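Local coordinates for scarecrow-like protein 3 (Arabidopsis thaliana, PDB 6KPB) that probably acts as a transcription factor in plant development and binds zinc finger proteins of the IDD family, including JACKDAW, at residues A[140-148]-A[448-458]; A[251-261]-A[341-351]. All blocks are in the same frame, centred on the assembly; numbering follows the deposited sequence.

Contact 1. Residues A[140-148]-A[448-458]; sequences FEMFPILKV and LQGCGFDGYRI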
loop_
_atom_site.group_PDB
_atom_site.type_symbol
_atom_site.label_atom_id
_atom_site.label_comp_id
_atom_site.label_asym_id
_atom_site.label_seq_id
_atom_site.Cartn_x
_atom_site.Cartn_y
_atom_site.Cartn_z
ATOM N N PHE A 140 -15.335 10.798 -12.958
ATOM C CA PHE A 140 -16.209 11.006 -14.106
ATOM C C PHE A 140 -17.674 11.095 -13.697
ATOM O O PHE A 140 -18.446 11.829 -14.322
ATOM C CB PHE A 140 -16.003 9.873 -15.115
ATOM C CG PHE A 140 -16.957 9.904 -16.273
ATOM C CD1 PHE A 140 -16.702 10.703 -17.376
ATOM C CD2 PHE A 140 -18.103 9.125 -16.267
ATOM C CE1 PHE A 140 -17.576 10.731 -18.446
ATOM C CE2 PHE A 140 -18.981 9.148 -17.336
ATOM C CZ PHE A 140 -18.716 9.951 -18.427
ATOM N N GLU A 141 -18.077 10.366 -12.654
ATOM C CA GLU A 141 -19.482 10.290 -12.271
ATOM C C GLU A 141 -19.861 11.226 -11.132
ATOM O O GLU A 141 -21.004 11.693 -11.091
ATOM C CB GLU A 141 -19.850 8.855 -11.880
ATOM C CG GLU A 141 -19.591 7.835 -12.977
ATOM C CD GLU A 141 -20.623 6.725 -13.002
ATOM O OE1 GLU A 141 -21.432 6.689 -13.953
ATOM O OE2 GLU A 141 -20.633 5.892 -12.070
ATOM N N MET A 142 -18.946 11.513 -10.207
ATOM C CA MET A 142 -19.257 12.405 -9.098
ATOM C C MET A 142 -19.049 13.874 -9.440
ATOM O O MET A 142 -19.584 14.741 -8.738
ATOM C CB MET A 142 -18.416 12.036 -7.870
ATOM C CG MET A 142 -18.580 10.587 -7.432
ATOM S SD MET A 142 -17.522 10.137 -6.047
ATOM C CE MET A 142 -18.386 10.945 -4.702
ATOM N N PHE A 143 -18.297 14.174 -10.497
ATOM C CA PHE A 143 -18.074 15.535 -10.952
ATOM C C PHE A 143 -18.507 15.681 -12.406
ATOM O O PHE A 143 -18.431 14.721 -13.179
ATOM C CB PHE A 143 -16.598 15.933 -10.821
ATOM C CG PHE A 143 -16.116 16.012 -9.401
ATOM C CD1 PHE A 143 -15.634 14.888 -8.754
ATOM C CD2 PHE A 143 -16.143 17.214 -8.713
ATOM C CE1 PHE A 143 -15.191 14.958 -7.448
ATOM C CE2 PHE A 143 -15.703 17.293 -7.406
ATOM C CZ PHE A 143 -15.225 16.163 -6.773
ATOM N N PRO A 144 -18.975 16.862 -12.803
ATOM C CA PRO A 144 -19.347 17.100 -14.204
ATOM C C PRO A 144 -18.211 17.596 -15.086
ATOM O O PRO A 144 -18.475 17.992 -16.225
ATOM C CB PRO A 144 -20.421 18.185 -14.068
ATOM C CG PRO A 144 -19.941 18.998 -12.910
ATOM C CD PRO A 144 -19.271 18.030 -11.954
ATOM N N ILE A 145 -16.971 17.584 -14.591
ATOM C CA ILE A 145 -15.859 18.179 -15.327
ATOM C C ILE A 145 -15.656 17.467 -16.657
ATOM O O ILE A 145 -15.623 18.096 -17.722
ATOM C CB ILE A 145 -14.576 18.145 -14.479
ATOM C CG1 ILE A 145 -14.803 18.815 -13.120
ATOM C CG2 ILE A 145 -13.429 18.786 -15.238
ATOM C CD1 ILE A 145 -15.270 20.246 -13.207
ATOM N N LEU A 146 -15.517 16.142 -16.616
ATOM C CA LEU A 146 -15.181 15.393 -17.822
ATOM C C LEU A 146 -16.349 15.350 -18.800
ATOM O O LEU A 146 -16.144 15.403 -20.018
ATOM C CB LEU A 146 -14.732 13.981 -17.450
ATOM C CG LEU A 146 -13.335 13.891 -16.833
ATOM C CD1 LEU A 146 -13.009 12.460 -16.444
ATOM C CD2 LEU A 146 -12.300 14.425 -17.810
ATOM N N LYS A 147 -17.580 15.250 -18.291
ATOM C CA LYS A 147 -18.743 15.239 -19.174
ATOM C C LYS A 147 -18.843 16.535 -19.969
ATOM O O LYS A 147 -19.143 16.515 -21.168
ATOM C CB LYS A 147 -20.019 15.012 -18.364
ATOM C CG LYS A 147 -20.147 13.626 -17.746
ATOM C CD LYS A 147 -21.289 13.598 -16.738
ATOM C CE LYS A 147 -21.377 12.266 -16.001
ATOM N NZ LYS A 147 -22.233 11.282 -16.716
ATOM N N VAL A 148 -18.595 17.674 -19.319
ATOM C CA VAL A 148 -18.608 18.953 -20.022
ATOM C C VAL A 148 -17.462 19.017 -21.024
ATOM O O VAL A 148 -17.649 19.415 -22.181
ATOM C CB VAL A 148 -18.546 20.120 -19.019
ATOM C CG1 VAL A 148 -18.298 21.434 -19.748
ATOM C CG2 VAL A 148 -19.829 20.194 -18.207
ATOM N N LEU A 448 -25.173 20.894 -16.674
ATOM C CA LEU A 448 -25.003 21.285 -15.280
ATOM C C LEU A 448 -26.327 21.380 -14.534
ATOM O O LEU A 448 -26.326 21.410 -13.297
ATOM C CB LEU A 448 -24.261 22.620 -15.193
ATOM C CG LEU A 448 -22.776 22.617 -15.549
ATOM C CD1 LEU A 448 -22.226 24.028 -15.574
ATOM C CD2 LEU A 448 -22.015 21.776 -14.551
ATOM N N GLN A 449 -27.449 21.434 -15.248
ATOM C CA GLN A 449 -28.761 21.364 -14.623
ATOM C C GLN A 449 -29.140 19.943 -14.229
ATOM O O GLN A 449 -30.276 19.712 -13.802
ATOM C CB GLN A 449 -29.826 21.947 -15.558
ATOM N N GLY A 450 -28.211 18.995 -14.361
ATOM C CA GLY A 450 -28.460 17.624 -13.986
ATOM C C GLY A 450 -28.450 17.417 -12.485
ATOM O O GLY A 450 -28.163 18.317 -11.695
ATOM N N CYS A 451 -28.772 16.187 -12.093
ATOM C CA CYS A 451 -28.881 15.846 -10.681
ATOM C C CYS A 451 -27.517 15.952 -10.008
ATOM O O CYS A 451 -26.556 15.295 -10.423
ATOM C CB CYS A 451 -29.451 14.437 -10.525
ATOM S SG CYS A 451 -29.838 13.962 -8.821
ATOM N N GLY A 452 -27.432 16.787 -8.976
ATOM C CA GLY A 452 -26.212 16.929 -8.210
ATOM C C GLY A 452 -25.149 17.807 -8.830
ATOM O O GLY A 452 -24.012 17.801 -8.347
ATOM N N PHE A 453 -25.474 18.564 -9.877
ATOM C CA PHE A 453 -24.511 19.444 -10.527
ATOM C C PHE A 453 -24.813 20.920 -10.296
ATOM O O PHE A 453 -24.194 21.777 -10.937
ATOM C CB PHE A 453 -24.446 19.144 -12.024
ATOM C CG PHE A 453 -23.763 17.847 -12.350
ATOM C CD1 PHE A 453 -22.810 17.319 -11.495
ATOM C CD2 PHE A 453 -24.068 17.158 -13.513
ATOM C CE1 PHE A 453 -22.177 16.123 -11.789
ATOM C CE2 PHE A 453 -23.438 15.964 -13.813
ATOM C CZ PHE A 453 -22.490 15.447 -12.950
ATOM N N ASP A 454 -25.745 21.239 -9.402
ATOM C CA ASP A 454 -25.993 22.630 -9.053
ATOM C C ASP A 454 -24.821 23.188 -8.254
ATOM O O ASP A 454 -24.144 22.468 -7.514
ATOM C CB ASP A 454 -27.293 22.760 -8.259
ATOM C CG ASP A 454 -27.262 21.982 -6.962
ATOM O OD1 ASP A 454 -27.133 20.740 -7.020
ATOM O OD2 ASP A 454 -27.353 22.609 -5.884
ATOM N N GLY A 455 -24.583 24.489 -8.413
ATOM C CA GLY A 455 -23.422 25.153 -7.875
ATOM C C GLY A 455 -22.323 25.363 -8.895
ATOM O O GLY A 455 -21.514 26.287 -8.744
ATOM N N TYR A 456 -22.278 24.530 -9.930
ATOM C CA TYR A 456 -21.320 24.710 -11.007
ATOM C C TYR A 456 -21.796 25.782 -11.977
ATOM O O TYR A 456 -22.996 26.021 -12.138
ATOM C CB TYR A 456 -21.097 23.399 -11.761
ATOM C CG TYR A 456 -20.308 22.373 -10.987
ATOM C CD1 TYR A 456 -18.920 22.382 -11.003
ATOM C CD2 TYR A 456 -20.949 21.393 -10.244
ATOM C CE1 TYR A 456 -18.193 21.445 -10.300
ATOM C CE2 TYR A 456 -20.231 20.452 -9.536
ATOM C CZ TYR A 456 -18.855 20.484 -9.566
ATOM O OH TYR A 456 -18.138 19.547 -8.863
ATOM N N ARG A 457 -20.835 26.428 -12.626
ATOM C CA ARG A 457 -21.108 27.450 -13.623
ATOM C C ARG A 457 -20.085 27.326 -14.741
ATOM O O ARG A 457 -18.958 26.874 -14.523
ATOM C CB ARG A 457 -21.061 28.858 -13.018
ATOM C CG ARG A 457 -22.231 29.193 -12.112
ATOM C CD ARG A 457 -21.837 30.222 -11.065
ATOM N NE ARG A 457 -20.857 31.174 -11.578
ATOM C CZ ARG A 457 -21.162 32.256 -12.286
ATOM N NH1 ARG A 457 -22.429 32.527 -12.574
ATOM N NH2 ARG A 457 -20.202 33.066 -12.709
ATOM N N ILE A 458 -20.490 27.724 -15.943
ATOM C CA ILE A 458 -19.608 27.756 -17.102
ATOM C C ILE A 458 -19.521 29.196 -17.581
ATOM O O ILE A 458 -20.541 29.804 -17.928
ATOM C CB ILE A 458 -20.093 26.831 -18.226
ATOM C CG1 ILE A 458 -19.958 25.372 -17.802
ATOM C CG2 ILE A 458 -19.293 27.075 -19.492
ATOM C CD1 ILE A 458 -20.513 24.397 -18.803
#

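Contact 2. Residues A[251-261]-A[341-351]; sequences ALAVSSVLQLH and LSPKVMVVTEQ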
loop_
_atom_site.group_PDB
_atom_site.type_symbol
_atom_site.label_atom_id
_atom_site.label_comp_id
_atom_site.label_asym_id
_atom_site.label_seq_id
_atom_site.Cartn_x
_atom_site.Cartn_y
_atom_site.Cartn_z
ATOM N N ALA A 251 -7.973 13.511 -42.081
ATOM C CA ALA A 251 -8.139 14.641 -41.182
ATOM C C ALA A 251 -7.843 14.217 -39.749
ATOM O O ALA A 251 -8.228 13.127 -39.314
ATOM C CB ALA A 251 -9.555 15.201 -41.294
ATOM N N LEU A 252 -7.157 15.087 -39.016
ATOM C CA LEU A 252 -6.596 14.751 -37.716
ATOM C C LEU A 252 -7.141 15.680 -36.640
ATOM O O LEU A 252 -7.319 16.881 -36.869
ATOM C CB LEU A 252 -5.066 14.833 -37.748
ATOM C CG LEU A 252 -4.312 14.254 -36.551
ATOM C CD1 LEU A 252 -4.521 12.751 -36.473
ATOM C CD2 LEU A 252 -2.832 14.590 -36.637
ATOM N N ALA A 253 -7.397 15.113 -35.463
ATOM C CA ALA A 253 -7.796 15.871 -34.288
ATOM C C ALA A 253 -7.030 15.340 -33.086
ATOM O O ALA A 253 -6.827 14.129 -32.958
ATOM C CB ALA A 253 -9.308 15.779 -34.041
ATOM N N VAL A 254 -6.596 16.249 -32.216
ATOM C CA VAL A 254 -5.805 15.908 -31.038
ATOM C C VAL A 254 -6.572 16.351 -29.800
ATOM O O VAL A 254 -7.026 17.499 -29.723
ATOM C CB VAL A 254 -4.410 16.560 -31.083
ATOM C CG1 VAL A 254 -3.667 16.323 -29.780
ATOM C CG2 VAL A 254 -3.608 16.018 -32.257
ATOM N N SER A 255 -6.714 15.441 -28.837
ATOM C CA SER A 255 -7.414 15.706 -27.584
ATOM C C SER A 255 -6.432 15.562 -26.431
ATOM O O SER A 255 -5.868 14.482 -26.223
ATOM C CB SER A 255 -8.597 14.754 -27.403
ATOM O OG SER A 255 -9.204 14.930 -26.133
ATOM N N SER A 256 -6.237 16.644 -25.681
ATOM C CA SER A 256 -5.294 16.681 -24.563
ATOM C C SER A 256 -6.076 17.019 -23.296
ATOM O O SER A 256 -6.312 18.190 -22.991
ATOM C CB SER A 256 -4.182 17.691 -24.826
ATOM O OG SER A 256 -3.217 17.671 -23.789
ATOM N N VAL A 257 -6.469 15.987 -22.556
ATOM C CA VAL A 257 -7.250 16.143 -21.333
ATOM C C VAL A 257 -6.280 16.055 -20.159
ATOM O O VAL A 257 -5.809 14.971 -19.805
ATOM C CB VAL A 257 -8.362 15.097 -21.232
ATOM C CG1 VAL A 257 -9.092 15.227 -19.905
ATOM C CG2 VAL A 257 -9.335 15.247 -22.393
ATOM N N LEU A 258 -5.978 17.210 -19.560
ATOM C CA LEU A 258 -5.168 17.305 -18.342
ATOM C C LEU A 258 -3.756 16.759 -18.534
ATOM O O LEU A 258 -3.159 16.221 -17.599
ATOM C CB LEU A 258 -5.846 16.595 -17.165
ATOM C CG LEU A 258 -7.281 16.996 -16.825
ATOM C CD1 LEU A 258 -7.732 16.321 -15.534
ATOM C CD2 LEU A 258 -7.416 18.508 -16.727
ATOM N N GLN A 259 -3.196 16.901 -19.737
ATOM C CA GLN A 259 -1.875 16.363 -20.029
ATOM C C GLN A 259 -0.828 17.412 -20.370
ATOM O O GLN A 259 0.365 17.115 -20.260
ATOM C CB GLN A 259 -1.951 15.357 -21.188
ATOM C CG GLN A 259 -2.832 14.157 -20.901
ATOM C CD GLN A 259 -2.506 13.507 -19.571
ATOM O OE1 GLN A 259 -1.354 13.172 -19.295
ATOM N NE2 GLN A 259 -3.522 13.335 -18.735
ATOM N N LEU A 260 -1.230 18.618 -20.769
ATOM C CA LEU A 260 -0.254 19.594 -21.247
ATOM C C LEU A 260 0.629 20.106 -20.115
ATOM O O LEU A 260 1.837 20.289 -20.303
ATOM C CB LEU A 260 -0.968 20.752 -21.940
ATOM C CG LEU A 260 -0.283 21.280 -23.199
ATOM C CD1 LEU A 260 -0.057 20.143 -24.185
ATOM C CD2 LEU A 260 -1.106 22.388 -23.837
ATOM N N HIS A 261 0.052 20.330 -18.930
ATOM C CA HIS A 261 0.833 20.850 -17.811
ATOM C C HIS A 261 1.931 19.888 -17.374
ATOM O O HIS A 261 2.860 20.306 -16.674
ATOM C CB HIS A 261 -0.086 21.171 -16.627
ATOM C CG HIS A 261 -0.757 19.971 -16.033
ATOM N ND1 HIS A 261 -2.108 19.729 -16.170
ATOM C CD2 HIS A 261 -0.266 18.950 -15.291
ATOM C CE1 HIS A 261 -2.418 18.608 -15.543
ATOM N NE2 HIS A 261 -1.318 18.116 -15.002
ATOM N N LEU A 341 2.203 17.887 -37.082
ATOM C CA LEU A 341 1.260 16.868 -37.531
ATOM C C LEU A 341 0.080 17.455 -38.297
ATOM O O LEU A 341 -0.718 16.691 -38.846
ATOM C CB LEU A 341 0.751 16.060 -36.336
ATOM C CG LEU A 341 1.794 15.218 -35.600
ATOM C CD1 LEU A 341 1.120 14.207 -34.682
ATOM C CD2 LEU A 341 2.722 14.522 -36.585
ATOM N N SER A 342 -0.033 18.782 -38.347
ATOM C CA SER A 342 -1.124 19.482 -39.011
ATOM C C SER A 342 -2.508 18.981 -38.581
ATOM O O SER A 342 -3.300 18.544 -39.420
ATOM C CB SER A 342 -0.980 19.380 -40.525
ATOM O OG SER A 342 -1.254 18.065 -40.966
ATOM N N PRO A 343 -2.837 19.037 -37.290
ATOM C CA PRO A 343 -4.193 18.655 -36.886
ATOM C C PRO A 343 -5.201 19.700 -37.333
ATOM O O PRO A 343 -4.911 20.898 -37.366
ATOM C CB PRO A 343 -4.101 18.578 -35.359
ATOM C CG PRO A 343 -3.032 19.543 -35.011
ATOM C CD PRO A 343 -2.023 19.427 -36.126
ATOM N N LYS A 344 -6.398 19.231 -37.687
ATOM C CA LYS A 344 -7.457 20.161 -38.056
ATOM C C LYS A 344 -8.019 20.871 -36.832
ATOM O O LYS A 344 -8.518 21.996 -36.945
ATOM C CB LYS A 344 -8.565 19.428 -38.811
ATOM C CG LYS A 344 -8.976 20.117 -40.100
ATOM C CD LYS A 344 -10.061 19.343 -40.822
ATOM C CE LYS A 344 -10.669 20.180 -41.930
ATOM N NZ LYS A 344 -11.708 19.430 -42.683
ATOM N N VAL A 345 -7.941 20.240 -35.664
ATOM C CA VAL A 345 -8.326 20.877 -34.411
ATOM C C VAL A 345 -7.576 20.196 -33.275
ATOM O O VAL A 345 -7.363 18.980 -33.291
ATOM C CB VAL A 345 -9.857 20.831 -34.190
ATOM C CG1 VAL A 345 -10.338 19.406 -33.931
ATOM C CG2 VAL A 345 -10.261 21.752 -33.046
ATOM N N MET A 346 -7.148 20.994 -32.301
ATOM C CA MET A 346 -6.622 20.488 -31.043
ATOM C C MET A 346 -7.488 21.018 -29.914
ATOM O O MET A 346 -7.714 22.228 -29.816
ATOM C CB MET A 346 -5.163 20.900 -30.825
ATOM C CG MET A 346 -4.608 20.451 -29.480
ATOM S SD MET A 346 -2.858 20.824 -29.260
ATOM C CE MET A 346 -2.891 22.613 -29.193
ATOM N N VAL A 347 -7.976 20.117 -29.069
ATOM C CA VAL A 347 -8.827 20.478 -27.945
ATOM C C VAL A 347 -8.051 20.228 -26.660
ATOM O O VAL A 347 -7.477 19.148 -26.468
ATOM C CB VAL A 347 -10.158 19.706 -27.972
ATOM C CG1 VAL A 347 -10.989 20.151 -29.167
ATOM C CG2 VAL A 347 -9.919 18.212 -28.040
ATOM N N VAL A 348 -8.015 21.234 -25.792
ATOM C CA VAL A 348 -7.198 21.210 -24.584
ATOM C C VAL A 348 -8.106 21.413 -23.382
ATOM O O VAL A 348 -8.844 22.405 -23.312
ATOM C CB VAL A 348 -6.098 22.283 -24.619
ATOM C CG1 VAL A 348 -5.285 22.241 -23.336
ATOM C CG2 VAL A 348 -5.203 22.094 -25.839
ATOM N N THR A 349 -8.051 20.477 -22.438
ATOM C CA THR A 349 -8.712 20.609 -21.147
ATOM C C THR A 349 -7.633 20.636 -20.074
ATOM O O THR A 349 -6.836 19.697 -19.969
ATOM C CB THR A 349 -9.697 19.465 -20.898
ATOM O OG1 THR A 349 -10.722 19.489 -21.899
ATOM C CG2 THR A 349 -10.338 19.606 -19.525
ATOM N N GLU A 350 -7.604 21.711 -19.290
ATOM C CA GLU A 350 -6.555 21.917 -18.303
ATOM C C GLU A 350 -7.149 22.496 -17.029
ATOM O O GLU A 350 -8.208 23.130 -17.046
ATOM C CB GLU A 350 -5.459 22.853 -18.830
ATOM C CG GLU A 350 -4.324 22.147 -19.544
ATOM C CD GLU A 350 -3.537 21.243 -18.617
ATOM O OE1 GLU A 350 -3.055 20.188 -19.078
ATOM O OE2 GLU A 350 -3.407 21.589 -17.423
ATOM N N GLN A 351 -6.449 22.267 -15.918
ATOM C CA GLN A 351 -6.767 22.976 -14.688
ATOM C C GLN A 351 -6.585 24.473 -14.898
ATOM O O GLN A 351 -5.688 24.911 -15.624
ATOM C CB GLN A 351 -5.877 22.499 -13.537
ATOM C CG GLN A 351 -6.276 21.166 -12.918
ATOM C CD GLN A 351 -5.633 19.983 -13.611
ATOM O OE1 GLN A 351 -5.082 20.111 -14.705
ATOM N NE2 GLN A 351 -5.695 18.821 -12.973
#

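Contact 1. Residues A[140-148]-A[448-458]
Pro144, at the N-cap position of helix 145-160 in the GRAS domain, is wedged between the rings of Phe453 and Tyr456, and two CH-pi contacts carry the packing. This proline links the bend between helices 129-142 and 145-160 to the two successive type II turns, Gly450 to Phe453 and Phe453 to Tyr456, that lead from helix 438-448 into strand 456-461. Its CB stands over the face of Phe453, 3.4 Å from the ring centroid and 7° off the normal; on the other face of that ring lies the carbonyl O of Cys451. Pro144 CG is set over the centre of the Tyr456 ring, 3.6 Å from its centroid, and also meets CD2 of Leu448. Pro144 CD closes the pyrrolidine between both aromatics, 3.5 Å from Phe453 CE1 and 3.4 Å from Tyr456 CZ. With chi1 at -72°, CG of Tyr456 lies anti to its carbonyl carbon, and the ring turns its face to Pro144 and its hydroxyl to the edge of Phe143, Tyr456 OH to Phe143 CD2 3.1 Å. With an alanine in place of Tyr456, Pro144 CG would probably lose the ring it packs on, leaving a gap beside the proline, and Phe143 its hydroxyl neighbour. Trp469 meets the Tyr456 ring edge-to-face. One turn into helix 145-160, Val148 and Ile458 touch tip to tip, CG1 to CD1, at 3.8 Å.

Contact 2. Residues A[251-261]-A[341-351]
Glu350, near the end of strand 345-351, reaches across to grip the turn that follows strand 251-257, with His261 held at both its backbone and its ring. OE2 takes the ring N-H of His261 through its syn lone pair, ND1 to OE2 being 2.6 Å, in the plane of the imidazole but with the carboxylate turned 85° against it. OE1 accepts the backbone N of His261 at 3.1 Å from above the carboxylate plane, and a weak bond from Leu260 N. The bend at chi2 of Glu350 (-65°) folds the carboxylate toward this turn. A second acidic partner, Glu414, binds NE2 of His261, so both ring nitrogens are held, which may favour the protonated form.

Before this clasp, strands 251-257 and 345-351 run parallel, their axes 4.8 Å apart. Val254 N bonds to Val345 O, and Val347 N to Val254 O; the same pattern continues through Ser256 to Thr349, whose O receives Leu258 N at 2.7 Å. CG2 of Val347 lies 3.6 Å from CA of Ser255, while CB of Ala253 rests on CG1 of Val345 at 3.8 Å. At the start of the pairing Lys344 N bonds to Leu252 O, and Leu252 CD2 packs on Leu341 CB.

Strand 166-171, which carries the predicted VHIID motif, flanks strand 251-257, and the antiparallel strand 472-482 flanks strand 345-351. Helix 145-160 packs against the face bearing Ala253, Val257, Val345 and Val347, whereas helix 419-428 meets Met346 on the other face, and Leu260 of the turn beside it.

The centres of the two contacts lie about 22 Å apart within one GRAS domain, and helix 145-160 joins them. Contact 1 packs the start of this helix against the turns before strand 456-461; already at its first turn Leu146 CD2 meets Val257 CG1 at 3.9 Å, and further along the same helix packs on Ala253, Val345 and Val347. Both contacts reach the same mixed sheet, contact 2 through its parallel strands and contact 1 through an antiparallel strand near the C-terminus. In chain order, 251-261 and 341-351 are nested between 140-148 and 448-458. Contact 1 joins the predicted VHIID and SAW regions, and helix 145-160 carries that junction onto the strands of the predicted PFYRE region.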